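PDB 3K9J: histone-lysine N-methyltransferase SETMAR from Homo sapiens, which contributes to DNA double-strand break repair, replication fork restart and DNA integration, and dimethylates histone H3, as a methylase fused to a mariner transposase. Local coordinates for residues I139-N144 and D173-N178. The protein carries 3 engineered substitutions. Residues are numbered along the deposited sequence; the frame is centred on the assembly and turned at random.
Sequences ILLHDN and DLLPTN
Leu175 reaches over from the N-cap position of helix 176-189 and packs against Leu141, His142 and Asp143. Its CB and CG make none of the close contacts. With CG anti to the carbonyl carbon (chi1 -65°), the two methyls are carried to the 139-144 segment, where they take different partners. CD1 lies 4.0 Å from CB of Asp143. CD2 lies 3.9 Å from CD1 of Leu141 and 4.1 Å from the backbone C of His142. Leu141, on strand 139-141, points toward the other segment, with CG anti to its backbone N (chi1 172°). Its second methyl, CD2, sits 3.7 Å from CD of Pro176, in the first turn of the helix. Leu223 of helix 223-232 touches both Leu141 and Pro176.

No hydrogen bond joins the two segments. The carboxylate of Asp143 is held within its own loop, where OD2 accepts a bond from Ala145 N. Asp143 and Asp51 are magnesium-binding residues of the RNase H-like transposase domain, with side chains about 5 Å apart, and Asn178 ND2 hydrogen-bonds to Asp51 OD2. Asn178 follows Asp143 at the spacing of the mariner DD34D motif, so it is probably the asparagine that replaces the third catalytic aspartate. The contact itself is apolar and mostly buried. Between these two segments the joining is by leucine and proline packing, while the polar links run to other parts of the fold.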
loop_
_atom_site.group_PDB
_atom_site.type_symbol
_atom_site.label_atom_id
_atom_site.label_comp_id
_atom_site.label_asym_id
_atom_site.label_seq_id
_atom_site.Cartn_x
_atom_site.Cartn_y
_atom_site.Cartn_z
ATOM N N ILE B 139 1.551 5.157 -12.581
ATOM C CA ILE B 139 1.286 4.858 -11.187
ATOM C C ILE B 139 1.247 6.187 -10.451
ATOM O O ILE B 139 2.168 6.983 -10.578
ATOM C CB ILE B 139 2.424 4.042 -10.598
ATOM C CG1 ILE B 139 2.555 2.714 -11.337
ATOM C CG2 ILE B 139 2.210 3.825 -9.099
ATOM C CD1 ILE B 139 3.772 1.882 -10.858
ATOM N N LEU B 140 0.178 6.441 -9.705
ATOM C CA LEU B 140 0.009 7.729 -9.037
ATOM C C LEU B 140 0.599 7.674 -7.619
ATOM O O LEU B 140 0.296 6.768 -6.851
ATOM C CB LEU B 140 -1.478 8.069 -8.953
ATOM C CG LEU B 140 -1.795 9.409 -8.283
ATOM C CD1 LEU B 140 -1.123 10.583 -9.028
ATOM C CD2 LEU B 140 -3.305 9.608 -8.191
ATOM N N LEU B 141 1.462 8.628 -7.291
ATOM C CA LEU B 141 1.903 8.825 -5.919
ATOM C C LEU B 141 1.262 10.121 -5.439
ATOM O O LEU B 141 1.522 11.190 -5.993
ATOM C CB LEU B 141 3.432 8.950 -5.879
ATOM C CG LEU B 141 4.130 9.340 -4.573
ATOM C CD1 LEU B 141 3.598 8.516 -3.436
ATOM C CD2 LEU B 141 5.632 9.148 -4.702
ATOM N N HIS B 142 0.409 10.023 -4.429
ATOM C CA HIS B 142 -0.257 11.180 -3.883
ATOM C C HIS B 142 -0.647 10.934 -2.440
ATOM O O HIS B 142 -0.571 9.815 -1.956
ATOM C CB HIS B 142 -1.461 11.592 -4.756
ATOM C CG HIS B 142 -2.684 10.741 -4.582
ATOM N ND1 HIS B 142 -2.630 9.403 -4.253
ATOM C CD2 HIS B 142 -4.000 11.038 -4.723
ATOM C CE1 HIS B 142 -3.861 8.918 -4.175
ATOM N NE2 HIS B 142 -4.708 9.887 -4.458
ATOM N N ASP B 143 -1.039 11.999 -1.755
ATOM C CA ASP B 143 -1.491 11.912 -0.375
ATOM C C ASP B 143 -2.972 11.550 -0.339
ATOM O O ASP B 143 -3.822 12.392 -0.601
ATOM C CB ASP B 143 -1.281 13.267 0.297
ATOM C CG ASP B 143 -1.858 13.316 1.685
ATOM O OD1 ASP B 143 -1.756 14.380 2.331
ATOM O OD2 ASP B 143 -2.413 12.293 2.135
ATOM N N ASN B 144 -3.293 10.305 -0.013
ATOM C CA ASN B 144 -4.685 9.869 -0.096
ATOM C C ASN B 144 -5.522 10.236 1.131
ATOM O O ASN B 144 -6.698 9.875 1.219
ATOM C CB ASN B 144 -4.780 8.371 -0.390
ATOM C CG ASN B 144 -4.508 7.510 0.835
ATOM O OD1 ASN B 144 -3.946 7.972 1.835
ATOM N ND2 ASN B 144 -4.892 6.241 0.753
ATOM N N ASP B 173 7.739 14.084 3.672
ATOM C CA ASP B 173 9.138 13.862 3.339
ATOM C C ASP B 173 9.300 12.767 2.304
ATOM O O ASP B 173 10.391 12.580 1.770
ATOM C CB ASP B 173 10.005 13.601 4.591
ATOM C CG ASP B 173 9.468 12.474 5.481
ATOM O OD1 ASP B 173 8.287 12.081 5.342
ATOM O OD2 ASP B 173 10.243 11.986 6.334
ATOM N N LEU B 174 8.201 12.068 2.006
ATOM C CA LEU B 174 8.192 11.009 0.999
ATOM C C LEU B 174 7.344 11.383 -0.234
ATOM O O LEU B 174 7.076 10.548 -1.092
ATOM C CB LEU B 174 7.658 9.707 1.625
ATOM C CG LEU B 174 8.588 8.635 2.184
ATOM C CD1 LEU B 174 9.973 9.138 2.505
ATOM C CD2 LEU B 174 7.958 7.888 3.378
ATOM N N LEU B 175 6.925 12.640 -0.317
ATOM C CA LEU B 175 6.131 13.107 -1.451
ATOM C C LEU B 175 6.949 14.134 -2.200
ATOM O O LEU B 175 7.189 15.227 -1.689
ATOM C CB LEU B 175 4.810 13.724 -0.985
ATOM C CG LEU B 175 3.801 12.807 -0.289
ATOM C CD1 LEU B 175 2.715 13.619 0.384
ATOM C CD2 LEU B 175 3.192 11.806 -1.289
ATOM N N PRO B 176 7.395 13.785 -3.412
ATOM C CA PRO B 176 8.335 14.614 -4.177
ATOM C C PRO B 176 7.820 16.042 -4.461
ATOM O O PRO B 176 8.617 16.977 -4.523
ATOM C CB PRO B 176 8.482 13.848 -5.493
ATOM C CG PRO B 176 8.193 12.400 -5.121
ATOM C CD PRO B 176 7.132 12.488 -4.056
ATOM N N THR B 177 6.519 16.207 -4.649
ATOM C CA THR B 177 6.002 17.561 -4.859
ATOM C C THR B 177 6.303 18.433 -3.633
ATOM O O THR B 177 6.580 19.621 -3.756
ATOM C CB THR B 177 4.506 17.558 -5.153
ATOM O OG1 THR B 177 4.281 16.811 -6.357
ATOM C CG2 THR B 177 4.021 18.977 -5.351
ATOM N N ASN B 178 6.252 17.824 -2.453
ATOM C CA ASN B 178 6.494 18.534 -1.205
ATOM C C ASN B 178 7.969 18.688 -0.853
ATOM O O ASN B 178 8.408 19.795 -0.549
ATOM C CB ASN B 178 5.761 17.864 -0.055
ATOM C CG ASN B 178 4.271 17.913 -0.227
ATOM O OD1 ASN B 178 3.618 16.879 -0.340
ATOM N ND2 ASN B 178 3.718 19.121 -0.276
#